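Local coordinates for protein transcriptional regulator (Methanobacterium thermoautotrophicum, PDB 3BPV) that probably binds DNA as a dimeric winged-helix transcription factor of the MarR family, acting as a repressor of transcription, at residues 33-38 against 98-103; 23-28 against 94-99. All coordinates share one frame; numbering follows the deposited sequence.

How the interactions relate
Both contacts lie between the first part of the chain and the region around helix 97-111, and their centres are about 7 Å apart. Along the chain the order is 23-28, 33-38, then 94-99 and 98-103, the last two sharing Pro98 and Leu99. Interaction 2 places the loop between helices 3-21 and 29-40 against the junction of helices 91-95 and 97-111; interaction 1 packs helix 29-40 on helix 97-111. They merge directly: Leu35 CD2 lies 3.8 Å from Ile96 CD1, and Leu36 CD2 lies 3.9 Å from Ile97 CD1. One apolar seam thus joins the winged-helix part to the helices that, in MarR proteins, build the dimerisation region.

Interaction 1 of 2, residues 33-38 against 98-103; sequences ACLLRI and PLILKV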
loop_
_atom_site.group_PDB
_atom_site.type_symbol
_atom_site.label_atom_id
_atom_site.label_comp_id
_atom_site.label_asym_id
_atom_site.label_seq_id
_atom_site.Cartn_x
_atom_site.Cartn_y
_atom_site.Cartn_z
ATOM N N ALA A 33 -7.426 2.305 -7.072
ATOM C CA ALA A 33 -6.239 1.854 -7.789
ATOM C C ALA A 33 -6.627 0.870 -8.882
ATOM O O ALA A 33 -6.157 0.985 -10.014
ATOM C CB ALA A 33 -5.257 1.204 -6.819
ATOM N N CYS A 34 -7.481 -0.094 -8.546
ATOM C CA CYS A 34 -7.923 -1.080 -9.529
ATOM C C CYS A 34 -8.711 -0.408 -10.651
ATOM O O CYS A 34 -8.511 -0.700 -11.832
ATOM C CB CYS A 34 -8.802 -2.144 -8.870
ATOM S SG CYS A 34 -7.884 -3.351 -7.895
ATOM N N LEU A 35 -9.612 0.493 -10.287
ATOM C CA LEU A 35 -10.427 1.179 -11.276
ATOM C C LEU A 35 -9.561 1.954 -12.266
ATOM O O LEU A 35 -9.763 1.860 -13.478
ATOM C CB LEU A 35 -11.402 2.131 -10.581
ATOM C CG LEU A 35 -12.458 2.775 -11.479
ATOM C CD1 LEU A 35 -13.343 1.705 -12.083
ATOM C CD2 LEU A 35 -13.300 3.737 -10.655
ATOM N N LEU A 36 -8.588 2.710 -11.767
ATOM C CA LEU A 36 -7.733 3.487 -12.659
ATOM C C LEU A 36 -6.884 2.590 -13.542
ATOM O O LEU A 36 -6.638 2.914 -14.707
ATOM C CB LEU A 36 -6.839 4.442 -11.864
ATOM C CG LEU A 36 -7.582 5.547 -11.101
ATOM C CD1 LEU A 36 -6.584 6.408 -10.341
ATOM C CD2 LEU A 36 -8.388 6.395 -12.086
ATOM N N ARG A 37 -6.436 1.462 -13.002
ATOM C CA ARG A 37 -5.620 0.543 -13.788
ATOM C C ARG A 37 -6.430 -0.100 -14.912
ATOM O O ARG A 37 -5.923 -0.276 -16.020
ATOM C CB ARG A 37 -5.026 -0.542 -12.890
ATOM C CG ARG A 37 -4.013 -1.433 -13.587
ATOM C CD ARG A 37 -2.705 -0.706 -13.845
ATOM N NE ARG A 37 -1.762 -1.552 -14.570
ATOM C CZ ARG A 37 -1.911 -1.914 -15.840
ATOM N NH1 ARG A 37 -2.965 -1.501 -16.530
ATOM N NH2 ARG A 37 -1.009 -2.690 -16.420
ATOM N N ILE A 38 -7.679 -0.457 -14.635
ATOM C CA ILE A 38 -8.528 -1.068 -15.652
ATOM C C ILE A 38 -8.895 -0.011 -16.685
ATOM O O ILE A 38 -8.989 -0.298 -17.885
ATOM C CB ILE A 38 -9.816 -1.640 -15.029
ATOM C CG1 ILE A 38 -9.457 -2.727 -14.015
ATOM C CG2 ILE A 38 -10.714 -2.221 -16.118
ATOM C CD1 ILE A 38 -10.607 -3.131 -13.127
ATOM N N PRO A 98 -13.235 11.753 -13.083
ATOM C CA PRO A 98 -12.888 13.153 -12.825
ATOM C C PRO A 98 -12.967 13.476 -11.338
ATOM O O PRO A 98 -12.146 14.232 -10.818
ATOM C CB PRO A 98 -13.919 13.921 -13.645
ATOM C CG PRO A 98 -14.107 13.026 -14.827
ATOM C CD PRO A 98 -14.208 11.653 -14.185
ATOM N N LEU A 99 -13.961 12.902 -10.663
ATOM C CA LEU A 99 -14.139 13.114 -9.232
ATOM C C LEU A 99 -12.929 12.560 -8.495
ATOM O O LEU A 99 -12.415 13.178 -7.562
ATOM C CB LEU A 99 -15.400 12.404 -8.738
ATOM C CG LEU A 99 -16.762 12.899 -9.228
ATOM C CD1 LEU A 99 -17.830 11.884 -8.863
ATOM C CD2 LEU A 99 -17.073 14.251 -8.609
ATOM N N ILE A 100 -12.484 11.383 -8.917
ATOM C CA ILE A 100 -11.331 10.737 -8.310
ATOM C C ILE A 100 -10.081 11.586 -8.501
ATOM O O ILE A 100 -9.320 11.811 -7.562
ATOM C CB ILE A 100 -11.101 9.343 -8.925
ATOM C CG1 ILE A 100 -12.214 8.396 -8.474
ATOM C CG2 ILE A 100 -9.737 8.804 -8.521
ATOM C CD1 ILE A 100 -12.143 7.017 -9.108
ATOM N N LEU A 101 -9.870 12.075 -9.716
ATOM C CA LEU A 101 -8.698 12.897 -9.987
ATOM C C LEU A 101 -8.746 14.216 -9.223
ATOM O O LEU A 101 -7.710 14.740 -8.830
ATOM C CB LEU A 101 -8.553 13.150 -11.494
ATOM C CG LEU A 101 -8.223 11.902 -12.324
ATOM C CD1 LEU A 101 -8.111 12.271 -13.794
ATOM C CD2 LEU A 101 -6.918 11.287 -11.839
ATOM N N LYS A 102 -9.943 14.756 -9.011
ATOM C CA LYS A 102 -10.074 16.003 -8.267
ATOM C C LYS A 102 -9.697 15.753 -6.809
ATOM O O LYS A 102 -9.049 16.587 -6.170
ATOM C CB LYS A 102 -11.505 16.541 -8.349
ATOM C CG LYS A 102 -11.694 17.858 -7.607
ATOM C CD LYS A 102 -13.149 18.293 -7.577
ATOM C CE LYS A 102 -13.310 19.581 -6.783
ATOM N NZ LYS A 102 -12.777 19.439 -5.399
ATOM N N VAL A 103 -10.111 14.605 -6.283
ATOM C CA VAL A 103 -9.783 14.255 -4.905
ATOM C C VAL A 103 -8.267 14.059 -4.781
ATOM O O VAL A 103 -7.670 14.470 -3.785
ATOM C CB VAL A 103 -10.534 12.979 -4.474
ATOM C CG1 VAL A 103 -10.005 12.475 -3.133
ATOM C CG2 VAL A 103 -12.032 13.288 -4.373
#
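Leu35 and Ile100 meet without any flat group between them: no ring, amide or guanidinium lends a face or an edge to this helix-helix contact. The planar group of Arg37 belongs to another side of helix 29-40, where it makes a cation-pi contact with Phe52 and a salt bridge with Glu41. What joins 33-38 to 98-103 is methyl packing. The closest approach is Leu35 CD2 to Ile100 CD1, 3.8 Å, with the two side chains passing each other at a slant. Leu35 carries its CG anti to the backbone N (chi1 -172°), which sends the branch alongside its own carbonyl carbon and on to the Ile100 methyl. Ile100 divides its two arms: CD1, at the end of the CG1 arm, serves Leu35, while CG2 faces Leu36, whose CD1 is 4.4 Å away, a looser touch. Leu36 CA and Ile100 CA are the nearest such pair at 9.2 Å, and the two helices meet through side chains, with no backbone contact. Beyond these methyls, Leu35 also rests on Val89 of the wing strand 84-89, and Ile100 on Leu22. Since no hydrogen bond crosses between the segments and Leu35 and Ile100 are buried, this contact probably rests on shape fit and exclusion of water, without the directional restraint of polar bonds.

Interaction 2 of 2, residues 23-28 against 94-99; sequences GHLNLT and EEIIPL
From the loop after helix 3-21, Leu25 reaches Ile96 and Leu99, and Leu27 reaches Ile96, at the place where the winged-helix part of the MarR fold meets helix 97-111. All contact across the two segments is apolar, and it falls into two layers. In the buried layer Leu27 and Ile96 meet end-on, methyl against methyl, CD1 of Leu27 being 3.9 Å from CD1 of Ile96. With chi1 of Ile96 at 62° its two arms diverge: the CG1 arm carries CD1 to Leu27, and CG2, anti to the carbonyl carbon, turns to Leu25. Here the second layer begins. One methyl, Leu25 CD1, spans two partners, lying 4.4 Å from Ile96 CG2 and equally 4.4 Å from Leu99 CD1. These separations are longer and Leu99 is exposed, yet Leu25 gives the larger share of the buried surface on the 23-28 side. Phe72 touches both Leu27 and Ile96, while Leu67 of helix 57-69 packs on Leu27, so the inner layer continues into the winged-helix core.

Hydrogen bonds shape the loop 23-28 but do not cross to 94-99, within which there is one weak bond, Ile97 N to Glu94 O. Asn26 N donates to Gly23 O over 2.8 Å, closing the short 3-10 turn at 23-25; Asn26 then takes positive backbone angles (phi 59°), and the chain turns so that Leu27 can follow Leu25 toward Ile96. Thr28 is the N-cap of helix 29-40, its side chain capping a backbone N, and Gln31 NE2 bonds both Asn26 O and Thr28 OG1.

Within the loop the His24 ring has Leu25 CG 3.6 Å above its plane, displaced toward the rim.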
loop_
_atom_site.group_PDB
_atom_site.type_symbol
_atom_site.label_atom_id
_atom_site.label_comp_id
_atom_site.label_asym_id
_atom_site.label_seq_id
_atom_site.Cartn_x
_atom_site.Cartn_y
_atom_site.Cartn_z
ATOM N N GLY A 23 -16.226 8.166 0.165
ATOM C CA GLY A 23 -16.994 7.187 0.912
ATOM C C GLY A 23 -18.443 7.102 0.474
ATOM O O GLY A 23 -19.056 6.042 0.579
ATOM N N HIS A 24 -19.005 8.204 -0.018
ATOM C CA HIS A 24 -20.393 8.178 -0.465
ATOM C C HIS A 24 -20.559 7.259 -1.671
ATOM O O HIS A 24 -21.669 6.841 -1.999
ATOM C CB HIS A 24 -20.895 9.594 -0.793
ATOM C CG HIS A 24 -20.106 10.300 -1.851
ATOM N ND1 HIS A 24 -18.802 10.703 -1.666
ATOM C CD2 HIS A 24 -20.448 10.694 -3.101
ATOM C CE1 HIS A 24 -18.372 11.315 -2.755
ATOM N NE2 HIS A 24 -19.352 11.323 -3.642
ATOM N N LEU A 25 -19.444 6.929 -2.320
ATOM C CA LEU A 25 -19.463 6.041 -3.482
ATOM C C LEU A 25 -18.961 4.662 -3.070
ATOM O O LEU A 25 -18.740 3.787 -3.911
ATOM C CB LEU A 25 -18.569 6.595 -4.591
ATOM C CG LEU A 25 -18.954 7.962 -5.159
ATOM C CD1 LEU A 25 -17.911 8.395 -6.173
ATOM C CD2 LEU A 25 -20.329 7.881 -5.803
ATOM N N ASN A 26 -18.781 4.484 -1.766
ATOM C CA ASN A 26 -18.293 3.231 -1.199
ATOM C C ASN A 26 -16.931 2.872 -1.767
ATOM O O ASN A 26 -16.588 1.695 -1.907
ATOM C CB ASN A 26 -19.278 2.087 -1.458
ATOM C CG ASN A 26 -20.521 2.183 -0.598
ATOM O OD1 ASN A 26 -20.472 2.688 0.525
ATOM N ND2 ASN A 26 -21.638 1.684 -1.109
ATOM N N LEU A 27 -16.146 3.894 -2.073
ATOM C CA LEU A 27 -14.823 3.672 -2.631
ATOM C C LEU A 27 -13.727 3.745 -1.584
ATOM O O LEU A 27 -13.829 4.471 -0.594
ATOM C CB LEU A 27 -14.535 4.690 -3.747
ATOM C CG LEU A 27 -15.240 4.474 -5.088
ATOM C CD1 LEU A 27 -15.033 5.701 -5.966
ATOM C CD2 LEU A 27 -14.687 3.226 -5.769
ATOM N N THR A 28 -12.682 2.967 -1.823
ATOM C CA THR A 28 -11.515 2.911 -0.970
ATOM C C THR A 28 -10.310 3.037 -1.882
ATOM O O THR A 28 -10.422 2.883 -3.104
ATOM C CB THR A 28 -11.402 1.570 -0.254
ATOM O OG1 THR A 28 -11.424 0.521 -1.232
ATOM C CG2 THR A 28 -12.542 1.389 0.735
ATOM N N GLU A 94 -16.368 5.219 -15.640
ATOM C CA GLU A 94 -15.603 6.233 -16.357
ATOM C C GLU A 94 -16.056 7.639 -15.976
ATOM O O GLU A 94 -15.269 8.583 -15.995
ATOM C CB GLU A 94 -15.765 6.051 -17.869
ATOM C CG GLU A 94 -15.421 4.665 -18.374
ATOM C CD GLU A 94 -15.511 4.563 -19.881
ATOM O OE1 GLU A 94 -16.598 4.834 -20.436
ATOM O OE2 GLU A 94 -14.493 4.213 -20.515
ATOM N N GLU A 95 -17.323 7.774 -15.608
ATOM C CA GLU A 95 -17.855 9.080 -15.257
ATOM C C GLU A 95 -17.451 9.601 -13.884
ATOM O O GLU A 95 -17.566 10.798 -13.622
ATOM C CB GLU A 95 -19.373 9.058 -15.423
ATOM C CG GLU A 95 -19.760 8.765 -16.869
ATOM C CD GLU A 95 -21.221 8.454 -17.060
ATOM O OE1 GLU A 95 -21.791 7.713 -16.235
ATOM O OE2 GLU A 95 -21.803 8.935 -18.056
ATOM N N ILE A 96 -16.962 8.718 -13.016
ATOM C CA ILE A 96 -16.533 9.149 -11.686
ATOM C C ILE A 96 -15.030 9.396 -11.627
ATOM O O ILE A 96 -14.514 9.825 -10.598
ATOM C CB ILE A 96 -16.892 8.122 -10.580
ATOM C CG1 ILE A 96 -16.184 6.791 -10.840
ATOM C CG2 ILE A 96 -18.398 7.948 -10.497
ATOM C CD1 ILE A 96 -16.316 5.793 -9.699
ATOM N N ILE A 97 -14.327 9.127 -12.724
ATOM C CA ILE A 97 -12.879 9.334 -12.765
ATOM C C ILE A 97 -12.500 10.793 -12.494
ATOM O O ILE A 97 -11.533 11.067 -11.781
ATOM C CB ILE A 97 -12.278 8.905 -14.130
ATOM C CG1 ILE A 97 -12.587 7.430 -14.394
ATOM C CG2 ILE A 97 -10.768 9.137 -14.136
ATOM C CD1 ILE A 97 -12.042 6.483 -13.349
ATOM N N PRO A 98 -13.235 11.753 -13.083
ATOM C CA PRO A 98 -12.888 13.153 -12.825
ATOM C C PRO A 98 -12.967 13.476 -11.338
ATOM O O PRO A 98 -12.146 14.232 -10.818
ATOM C CB PRO A 98 -13.919 13.921 -13.645
ATOM C CG PRO A 98 -14.107 13.026 -14.827
ATOM C CD PRO A 98 -14.208 11.653 -14.185
ATOM N N LEU A 99 -13.961 12.902 -10.663
ATOM C CA LEU A 99 -14.139 13.114 -9.232
ATOM C C LEU A 99 -12.929 12.560 -8.495
ATOM O O LEU A 99 -12.415 13.178 -7.562
ATOM C CB LEU A 99 -15.400 12.404 -8.738
ATOM C CG LEU A 99 -16.762 12.899 -9.228
ATOM C CD1 LEU A 99 -17.830 11.884 -8.863
ATOM C CD2 LEU A 99 -17.073 14.251 -8.609
#